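Local coordinates for protein beta-lactamase (Serratia marcescens, PDB 5GWA) that probably hydrolyses beta-lactam antibiotics to substituted beta-amino acids as a class A extended-spectrum beta-lactamase, and is captured here with the inhibitor avibactam, at residues 116-126 with 142-150; 236-246 with 268-276. All coordinates share one frame; numbering follows the deposited sequence.

Contact 1 of 2, residues 116-126 with 142-150. With NA (sodium ion), chain Y; NA (sodium ion), chain P; NA (sodium ion), chain Q.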
loop_
_atom_site.group_PDB
_atom_site.type_symbol
_atom_site.label_atom_id
_atom_site.label_comp_id
_atom_site.label_asym_id
_atom_site.label_seq_id
_atom_site.Cartn_x
_atom_site.Cartn_y
_atom_site.Cartn_z
ATOM N N CYS A 116 -1.528 4.465 11.471
ATOM C CA CYS A 116 -0.307 4.811 12.177
ATOM C C CYS A 116 -0.172 6.345 12.300
ATOM O O CYS A 116 -0.022 6.898 13.389
ATOM C CB CYS A 116 0.891 4.225 11.439
ATOM S SG CYS A 116 2.502 4.726 12.060
ATOM N N ASP A 117 -0.283 7.035 11.189
ATOM C CA ASP A 117 -0.078 8.466 11.196
ATOM C C ASP A 117 -1.211 9.225 11.852
ATOM O O ASP A 117 -0.952 10.233 12.518
ATOM C CB ASP A 117 0.246 8.975 9.788
ATOM C CG ASP A 117 1.631 8.549 9.313
ATOM O OD1 ASP A 117 2.404 7.851 10.030
ATOM O OD2 ASP A 117 1.960 8.922 8.177
ATOM N N ILE A 118 -2.434 8.722 11.746
ATOM C CA ILE A 118 -3.588 9.279 12.501
ATOM C C ILE A 118 -3.314 9.209 14.015
ATOM O O ILE A 118 -3.459 10.200 14.753
ATOM C CB ILE A 118 -4.885 8.498 12.175
ATOM C CG1 ILE A 118 -5.374 8.847 10.763
ATOM C CG2 ILE A 118 -5.971 8.800 13.190
ATOM C CD1 ILE A 118 -6.378 7.865 10.238
ATOM N N LEU A 119 -2.743 8.096 14.445
ATOM C CA LEU A 119 -2.419 7.907 15.852
ATOM C C LEU A 119 -1.203 8.727 16.291
ATOM O O LEU A 119 -1.210 9.239 17.421
ATOM C CB LEU A 119 -2.248 6.405 16.163
ATOM C CG LEU A 119 -3.527 5.550 16.066
ATOM C CD1 LEU A 119 -3.215 4.081 16.235
ATOM C CD2 LEU A 119 -4.614 5.986 17.052
ATOM N N PHE A 120 -0.178 8.883 15.457
ATOM C CA PHE A 120 0.935 9.814 15.750
ATOM C C PHE A 120 0.390 11.213 15.976
ATOM O O PHE A 120 0.715 11.865 16.974
ATOM C CB PHE A 120 1.995 9.833 14.646
ATOM C CG PHE A 120 3.093 8.828 14.826
ATOM C CD1 PHE A 120 3.895 8.837 15.941
ATOM C CD2 PHE A 120 3.325 7.877 13.841
ATOM C CE1 PHE A 120 4.877 7.885 16.110
ATOM C CE2 PHE A 120 4.413 7.032 13.927
ATOM C CZ PHE A 120 5.159 6.995 15.067
ATOM N N ARG A 121 -0.554 11.623 15.144
ATOM C CA ARG A 121 -1.147 12.954 15.335
ATOM C C ARG A 121 -1.937 13.069 16.627
ATOM O O ARG A 121 -1.735 14.063 17.391
ATOM C CB ARG A 121 -1.937 13.374 14.106
ATOM C CG ARG A 121 -0.995 13.763 12.961
ATOM C CD ARG A 121 -1.701 14.385 11.758
ATOM N NE ARG A 121 -2.553 13.419 11.064
ATOM C CZ ARG A 121 -2.132 12.576 10.124
ATOM N NH1 ARG A 121 -0.860 12.578 9.752
ATOM N NH2 ARG A 121 -3.001 11.774 9.515
ATOM N N PHE A 122 -2.724 12.050 16.939
ATOM C CA PHE A 122 -3.494 11.998 18.192
ATOM C C PHE A 122 -2.594 12.083 19.420
ATOM O O PHE A 122 -2.857 12.862 20.343
ATOM C CB PHE A 122 -4.359 10.742 18.244
ATOM C CG PHE A 122 -5.014 10.538 19.567
ATOM C CD1 PHE A 122 -6.033 11.385 19.985
ATOM C CD2 PHE A 122 -4.491 9.650 20.461
ATOM C CE1 PHE A 122 -6.543 11.286 21.259
ATOM C CE2 PHE A 122 -5.014 9.508 21.717
ATOM C CZ PHE A 122 -6.053 10.336 22.117
ATOM N N VAL A 123 -1.495 11.340 19.421
ATOM C CA VAL A 123 -0.665 11.208 20.623
ATOM C C VAL A 123 0.275 12.392 20.777
ATOM O O VAL A 123 0.838 12.591 21.876
ATOM C CB VAL A 123 0.101 9.861 20.582
ATOM C CG1 VAL A 123 1.343 9.966 19.699
ATOM C CG2 VAL A 123 0.401 9.340 21.978
ATOM N N GLY A 124 0.431 13.189 19.721
ATOM C CA GLY A 124 1.184 14.436 19.759
ATOM C C GLY A 124 2.520 14.442 19.041
ATOM O O GLY A 124 3.233 15.452 19.061
ATOM N N GLY A 125 2.762 13.418 18.212
ATOM C CA GLY A 125 3.878 13.394 17.272
ATOM C C GLY A 125 4.921 12.323 17.577
ATOM O O GLY A 125 4.867 11.664 18.615
ATOM N N THR A 126 5.887 12.174 16.673
ATOM C CA THR A 126 6.932 11.171 16.818
ATOM C C THR A 126 7.773 11.457 18.066
ATOM O O THR A 126 8.129 10.517 18.779
ATOM C CB THR A 126 7.857 11.099 15.591
ATOM O OG1 THR A 126 8.345 12.394 15.255
ATOM C CG2 THR A 126 7.116 10.539 14.360
ATOM N N SER A 142 15.114 4.983 18.452
ATOM C CA SER A 142 14.955 6.323 17.893
ATOM C C SER A 142 13.684 6.371 17.072
ATOM O O SER A 142 13.560 5.643 16.084
ATOM C CB SER A 142 16.154 6.690 17.036
ATOM O OG SER A 142 15.947 7.914 16.350
ATOM N N ILE A 143 12.758 7.242 17.459
ATOM C CA ILE A 143 11.506 7.433 16.715
ATOM C C ILE A 143 11.460 8.880 16.245
ATOM O O ILE A 143 11.292 9.815 17.067
ATOM C CB ILE A 143 10.283 7.014 17.548
ATOM C CG1 ILE A 143 10.363 5.509 17.871
ATOM C CG2 ILE A 143 8.962 7.398 16.880
ATOM C CD1 ILE A 143 9.437 5.012 18.949
ATOM N N LYS A 144 11.521 9.042 14.924
ATOM C CA LYS A 144 11.730 10.347 14.314
ATOM C C LYS A 144 10.756 10.683 13.187
ATOM O O LYS A 144 10.678 11.831 12.786
ATOM C CB LYS A 144 13.149 10.436 13.821
ATOM C CG LYS A 144 14.183 10.357 14.935
ATOM C CD LYS A 144 14.189 11.548 15.855
ATOM C CE LYS A 144 15.008 11.224 17.106
ATOM N NZ LYS A 144 15.216 12.438 17.941
ATOM N N ALA A 145 10.235 9.673 12.503
ATOM C CA ALA A 145 9.528 9.959 11.243
ATOM C C ALA A 145 8.243 9.163 11.171
ATOM O O ALA A 145 8.207 7.991 11.489
ATOM C CB ALA A 145 10.364 9.600 10.050
ATOM N N THR A 146 7.215 9.799 10.662
ATOM C CA THR A 146 5.928 9.154 10.437
ATOM C C THR A 146 6.015 8.293 9.181
ATOM O O THR A 146 7.021 8.302 8.483
ATOM C CB THR A 146 4.824 10.187 10.192
ATOM O OG1 THR A 146 5.156 10.950 9.026
ATOM C CG2 THR A 146 4.643 11.113 11.380
ATOM N N GLU A 147 4.958 7.548 8.894
ATOM C CA GLU A 147 4.949 6.768 7.669
ATOM C C GLU A 147 4.991 7.653 6.446
ATOM O O GLU A 147 5.726 7.350 5.505
ATOM C CB GLU A 147 3.734 5.823 7.618
ATOM C CG GLU A 147 3.901 4.635 8.560
ATOM C CD GLU A 147 4.891 3.597 8.086
ATOM O OE1 GLU A 147 5.266 3.603 6.885
ATOM O OE2 GLU A 147 5.265 2.673 8.866
ATOM N N GLU A 148 4.238 8.732 6.458
ATOM C CA GLU A 148 4.248 9.663 5.312
ATOM C C GLU A 148 5.647 10.209 5.082
ATOM O O GLU A 148 6.137 10.215 3.952
ATOM C CB GLU A 148 3.273 10.769 5.567
ATOM C CG GLU A 148 3.316 11.908 4.561
ATOM C CD GLU A 148 2.283 12.981 4.867
ATOM O OE1 GLU A 148 1.742 13.001 5.996
ATOM O OE2 GLU A 148 2.055 13.856 3.999
ATOM N N GLU A 149 6.321 10.553 6.175
ATOM C CA GLU A 149 7.674 11.062 6.080
ATOM C C GLU A 149 8.660 10.019 5.540
ATOM O O GLU A 149 9.539 10.320 4.719
ATOM C CB GLU A 149 8.116 11.605 7.445
ATOM C CG GLU A 149 7.434 12.885 7.844
ATOM C CD GLU A 149 7.794 13.373 9.228
ATOM O OE1 GLU A 149 7.973 12.555 10.158
ATOM O OE2 GLU A 149 7.671 14.595 9.464
ATOM N N MET A 150 8.494 8.752 5.916
ATOM C CA MET A 150 9.363 7.700 5.419
ATOM C C MET A 150 9.174 7.465 3.914
ATOM O O MET A 150 10.077 7.016 3.225
ATOM C CB MET A 150 9.125 6.384 6.191
ATOM C CG MET A 150 9.783 6.380 7.556
ATOM S SD MET A 150 9.923 4.717 8.224
ATOM C CE MET A 150 8.233 4.453 8.672
HETATM NA NA NA Y . 10.623 12.850 16.557
HETATM NA NA NA P . 6.023 15.220 19.478
HETATM NA NA NA Q . 12.368 5.717 3.965
HETATM O O HOH W 1 0.564 11.200 7.547
HETATM O O HOH W 2 7.922 13.604 12.728
HETATM O O HOH W 3 12.243 12.303 18.492
HETATM O O HOH W 4 7.362 15.347 16.988
HETATM O O HOH W 5 10.847 3.475 3.443
#
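Asp117 meets the first turn of helix 147-151 with its whole carboxylate. OD1 accepts from Glu147 N at 2.8 Å and OD2 from Glu148 N at 2.9 Å, each through its syn lone pair. The two bonds, 155° and 153° at the hydrogens, grip the carboxylate by its edge and fix its rotation. With CG anti to its own carbonyl carbon (chi1 -71°), the carboxylate is carried across to these amides, where the positive end of the helix dipole probably favours its negative charge. Thr146 is the N-cap: its OG1 accepts from Glu149 N, and Glu149 OE1 accepts from Thr146 N in return, completing a capping box. Asp117 thus holds the backbone of Glu147, whose side chain touches avibactam and whose CG packs 3.8 Å from Cys116 SG. In class A beta-lactamases this glutamate belongs to the omega loop, which the Asp117 bonds tie to helix 113-123.

Packing stays close below the cap, where Thr126 CG2 sits 3.8 Å above one face of the Phe120 ring, toward its rim, and reaches Thr146 CG2 at 3.9 Å. The outer side is looser and wet. One water joins Asp117 OD2, Arg121 NH1 and Glu148 OE1; the last two stand 4.6 Å apart, beyond a salt bridge. Another links Thr126 OG1 to Glu149 OE1, and a sodium ion sits 2.7 Å from Thr126 OG1.

Helix 113-123 ends in a Schellman motif at Gly124. Cys116 and Phe120 rest on helix 49-63, Leu119 packs on helix 100-109, and Val129 of helix 126-135 touches both Phe120 and Ile143.

Contact 2 of 2, residues 236-246 with 268-276. With NA (sodium ion), chain R; SO4 (sulfate ion), chain C.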
loop_
_atom_site.group_PDB
_atom_site.type_symbol
_atom_site.label_atom_id
_atom_site.label_comp_id
_atom_site.label_asym_id
_atom_site.label_seq_id
_atom_site.Cartn_x
_atom_site.Cartn_y
_atom_site.Cartn_z
ATOM N N ILE A 236 6.506 -15.150 22.125
ATOM C CA ILE A 236 6.038 -16.456 21.721
ATOM C C ILE A 236 5.785 -17.320 22.955
ATOM O O ILE A 236 6.583 -17.316 23.902
ATOM C CB ILE A 236 7.064 -17.099 20.789
ATOM C CG1 ILE A 236 7.213 -16.194 19.555
ATOM C CG2 ILE A 236 6.666 -18.491 20.371
ATOM C CD1 ILE A 236 8.209 -16.653 18.526
ATOM N N THR A 237 4.701 -18.080 22.895
ATOM C CA THR A 237 4.325 -18.998 23.968
ATOM C C THR A 237 4.850 -20.377 23.642
ATOM O O THR A 237 4.572 -20.953 22.596
ATOM C CB THR A 237 2.813 -19.052 24.151
ATOM O OG1 THR A 237 2.311 -17.729 24.318
ATOM C CG2 THR A 237 2.434 -19.917 25.377
ATOM N N LEU A 238 5.574 -20.926 24.611
ATOM C CA LEU A 238 6.108 -22.273 24.501
ATOM C C LEU A 238 5.038 -23.312 24.868
ATOM O O LEU A 238 4.012 -22.968 25.448
ATOM C CB LEU A 238 7.339 -22.399 25.407
ATOM C CG LEU A 238 8.575 -21.597 24.925
ATOM C CD1 LEU A 238 9.447 -21.275 26.107
ATOM C CD2 LEU A 238 9.313 -22.368 23.858
ATOM N N PRO A 239 5.320 -24.585 24.591
ATOM C CA PRO A 239 4.328 -25.612 24.870
ATOM C C PRO A 239 4.011 -25.766 26.337
ATOM O O PRO A 239 2.969 -26.361 26.659
ATOM C CB PRO A 239 4.969 -26.875 24.296
ATOM C CG PRO A 239 5.941 -26.376 23.267
ATOM C CD PRO A 239 6.495 -25.143 23.903
ATOM N N ASN A 240 4.875 -25.262 27.221
ATOM C CA ASN A 240 4.637 -25.274 28.653
ATOM C C ASN A 240 4.200 -23.954 29.257
ATOM O O ASN A 240 4.262 -23.764 30.476
ATOM C CB ASN A 240 5.877 -25.786 29.388
ATOM C CG ASN A 240 6.997 -24.776 29.404
ATOM O OD1 ASN A 240 6.954 -23.783 28.681
ATOM N ND2 ASN A 240 7.946 -24.963 30.309
ATOM N N GLY A 241 3.730 -23.045 28.405
ATOM C CA GLY A 241 3.107 -21.826 28.887
ATOM C C GLY A 241 4.076 -20.688 29.141
ATOM O O GLY A 241 3.651 -19.561 29.369
ATOM N N LYS A 242 5.371 -20.987 29.174
ATOM C CA LYS A 242 6.355 -19.953 29.372
ATOM C C LYS A 242 6.456 -19.177 28.059
ATOM O O LYS A 242 6.003 -19.671 27.006
ATOM C CB LYS A 242 7.720 -20.575 29.738
ATOM C CG LYS A 242 7.788 -21.200 31.134
ATOM C CD LYS A 242 7.838 -20.139 32.218
ATOM C CE LYS A 242 7.309 -20.642 33.557
ATOM N NZ LYS A 242 8.314 -21.445 34.302
ATOM N N HIS A 243 7.211 -18.075 28.093
ATOM C CA HIS A 243 7.278 -17.146 26.948
ATOM C C HIS A 243 8.689 -16.666 26.664
ATOM O O HIS A 243 9.492 -16.540 27.570
ATOM C CB HIS A 243 6.439 -15.916 27.226
ATOM C CG HIS A 243 5.015 -16.224 27.572
ATOM N ND1 HIS A 243 4.615 -16.458 28.868
ATOM C CD2 HIS A 243 3.899 -16.306 26.812
ATOM C CE1 HIS A 243 3.315 -16.737 28.889
ATOM N NE2 HIS A 243 2.859 -16.654 27.654
ATOM N N PHE A 244 8.957 -16.350 25.402
ATOM C CA PHE A 244 10.174 -15.614 25.070
ATOM C C PHE A 244 9.857 -14.462 24.125
ATOM O O PHE A 244 9.006 -14.591 23.236
ATOM C CB PHE A 244 11.282 -16.532 24.534
ATOM C CG PHE A 244 10.972 -17.236 23.234
ATOM C CD1 PHE A 244 10.292 -18.438 23.219
ATOM C CD2 PHE A 244 11.474 -16.767 22.024
ATOM C CE1 PHE A 244 10.000 -19.075 22.038
ATOM C CE2 PHE A 244 11.231 -17.446 20.827
ATOM C CZ PHE A 244 10.524 -18.624 20.839
ATOM N N ALA A 245 10.559 -13.355 24.337
ATOM C CA ALA A 245 10.543 -12.244 23.396
ATOM C C ALA A 245 11.669 -12.402 22.401
ATOM O O ALA A 245 12.760 -12.871 22.760
ATOM C CB ALA A 245 10.677 -10.939 24.135
ATOM N N ILE A 246 11.354 -12.191 21.127
ATOM C CA ILE A 246 12.336 -12.322 20.070
ATOM C C ILE A 246 12.156 -11.165 19.080
ATOM O O ILE A 246 11.048 -10.753 18.770
ATOM C CB ILE A 246 12.245 -13.695 19.369
ATOM C CG1 ILE A 246 13.249 -13.840 18.232
ATOM C CG2 ILE A 246 10.833 -13.973 18.889
ATOM C CD1 ILE A 246 13.476 -15.274 17.821
ATOM N N CYS A 268 14.096 -18.172 14.245
ATOM C CA CYS A 268 13.098 -18.412 15.266
ATOM C C CYS A 268 12.939 -19.900 15.608
ATOM O O CYS A 268 12.867 -20.255 16.762
ATOM C CB CYS A 268 11.757 -17.795 14.873
ATOM S SG CYS A 268 10.586 -17.871 16.269
ATOM N N LYS A 269 12.900 -20.742 14.580
ATOM C CA LYS A 269 12.787 -22.201 14.742
ATOM C C LYS A 269 13.948 -22.728 15.565
ATOM O O LYS A 269 13.767 -23.619 16.415
ATOM C CB LYS A 269 12.761 -22.832 13.339
ATOM C CG LYS A 269 12.722 -24.353 13.292
ATOM C CD LYS A 269 11.509 -24.944 13.959
ATOM C CE LYS A 269 11.434 -26.435 13.623
ATOM N NZ LYS A 269 11.166 -27.275 14.807
ATOM N N SER A 270 15.151 -22.226 15.274
ATOM C CA SER A 270 16.350 -22.644 16.010
ATOM C C SER A 270 16.176 -22.316 17.485
ATOM O O SER A 270 16.468 -23.142 18.356
ATOM C CB SER A 270 17.627 -21.968 15.492
ATOM O OG SER A 270 17.997 -22.452 14.201
ATOM N N VAL A 271 15.679 -21.116 17.775
ATOM C CA VAL A 271 15.514 -20.692 19.156
ATOM C C VAL A 271 14.426 -21.520 19.839
ATOM O O VAL A 271 14.588 -21.967 20.967
ATOM C CB VAL A 271 15.189 -19.180 19.237
ATOM C CG1 VAL A 271 14.848 -18.757 20.643
ATOM C CG2 VAL A 271 16.352 -18.364 18.708
ATOM N N TRP A 272 13.313 -21.698 19.139
ATOM C CA TRP A 272 12.207 -22.527 19.609
ATOM C C TRP A 272 12.700 -23.941 19.935
ATOM O O TRP A 272 12.456 -24.438 21.033
ATOM C CB TRP A 272 11.103 -22.560 18.547
ATOM C CG TRP A 272 10.014 -23.540 18.811
ATOM C CD1 TRP A 272 9.992 -24.867 18.440
ATOM C CD2 TRP A 272 8.776 -23.297 19.475
ATOM N NE1 TRP A 272 8.819 -25.442 18.826
ATOM C CE2 TRP A 272 8.096 -24.531 19.555
ATOM C CE3 TRP A 272 8.219 -22.190 20.114
ATOM C CZ2 TRP A 272 6.794 -24.626 20.043
ATOM C CZ3 TRP A 272 6.940 -22.307 20.651
ATOM C CH2 TRP A 272 6.267 -23.530 20.656
ATOM N N ASP A 273 13.417 -24.557 18.998
ATOM C CA ASP A 273 13.888 -25.931 19.187
ATOM C C ASP A 273 14.777 -26.025 20.427
ATOM O O ASP A 273 14.642 -26.953 21.189
ATOM C CB ASP A 273 14.648 -26.441 17.948
ATOM C CG ASP A 273 13.731 -26.810 16.803
ATOM O OD1 ASP A 273 12.500 -26.964 17.012
ATOM O OD2 ASP A 273 14.253 -27.009 15.688
ATOM N N TYR A 274 15.642 -25.037 20.658
ATOM C CA TYR A 274 16.494 -24.997 21.849
ATOM C C TYR A 274 15.687 -24.869 23.140
ATOM O O TYR A 274 15.895 -25.616 24.128
ATOM C CB TYR A 274 17.491 -23.837 21.745
ATOM C CG TYR A 274 18.368 -23.716 22.969
ATOM C CD1 TYR A 274 19.466 -24.543 23.134
ATOM C CD2 TYR A 274 18.015 -22.873 24.017
ATOM C CE1 TYR A 274 20.231 -24.487 24.292
ATOM C CE2 TYR A 274 18.774 -22.805 25.167
ATOM C CZ TYR A 274 19.874 -23.625 25.304
ATOM O OH TYR A 274 20.643 -23.541 26.442
ATOM N N LEU A 275 14.738 -23.944 23.152
ATOM C CA LEU A 275 13.987 -23.702 24.366
ATOM C C LEU A 275 12.999 -24.842 24.697
ATOM O O LEU A 275 12.674 -25.015 25.848
ATOM C CB LEU A 275 13.249 -22.345 24.319
ATOM C CG LEU A 275 14.163 -21.133 24.215
ATOM C CD1 LEU A 275 13.327 -19.884 23.955
ATOM C CD2 LEU A 275 14.990 -20.945 25.471
ATOM N N VAL A 276 12.446 -25.537 23.709
ATOM C CA VAL A 276 11.525 -26.637 24.032
ATOM C C VAL A 276 12.285 -27.843 24.577
ATOM O O VAL A 276 11.833 -28.488 25.523
ATOM C CB VAL A 276 10.601 -27.045 22.864
ATOM C CG1 VAL A 276 9.726 -25.878 22.424
ATOM C CG2 VAL A 276 11.379 -27.635 21.709
HETATM NA NA NA R . 10.800 -17.773 29.965
HETATM S S SO4 C . -0.834 -17.235 26.090
HETATM O O1 SO4 C . -1.672 -16.735 27.192
HETATM O O2 SO4 C . -1.088 -16.220 25.073
HETATM O O3 SO4 C . 0.525 -17.221 26.670
HETATM O O4 SO4 C . -1.328 -18.591 25.800
#
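Trp272 and Leu275 of the C-terminal helix 257-276 pack on the antiparallel sheet of the class A beta-lactamase fold, over the hairpin that joins strands 227-237 and 243-253. Strand 243-246 and helix segment 268-276 run nearly antiparallel, at 155°. The largest bump is the indole, which enters between the hairpin turn and the sheet: its CZ3 corner meets Thr237 O at 3.4 Å near the ring plane, Ile236 CG2 lies at the same edge, and Pro239 CD closes on CH2 at 3.6 Å. Trp272 CG stands anti to the backbone N (chi1 171°), which sends the ring out toward the turn.

Leu238 CD2 fills the notch between Trp272, Leu275 and Val276, while Val276 CG1 covers one indole face near its rim. Phe244 is the strand's own bump, sandwiched between Ile236 CB on one face and Leu275 CD1 on the other, with Trp272 CE3 at its ring edge. Farther along, Ile236 CD1 and Ile246 CD1 both reach Cys268 SG, the former at 3.5 Å. Val271 also touches Val26 of strand 21-28 and Ile11 of helix 4-15. Leu275 CD1 makes a CH-pi contact with Phe244, 3.8 Å from the ring centroid and 24° off the ring normal.

Contact 1 closes before contact 2 opens along the chain, and they lie on opposite sides of the molecule's centre, about 32 Å apart between centres and about 16 Å between nearest atoms. They share no helix or strand. Contact 1 belongs to the mainly helical part, joining helices 113-123 and 147-151; contact 2 belongs to the sheet part, where helix 257-276 covers strands 227-237 and 243-253. Between them lies the avibactam pocket, to which each part contributes: Glu147 comes from contact 1, while Lys215, Thr216, Gly217 and Ser218 lie on strand 212-218 of the sheet packed in contact 2. Of the two contacts, only contact 1 holds a pocket residue.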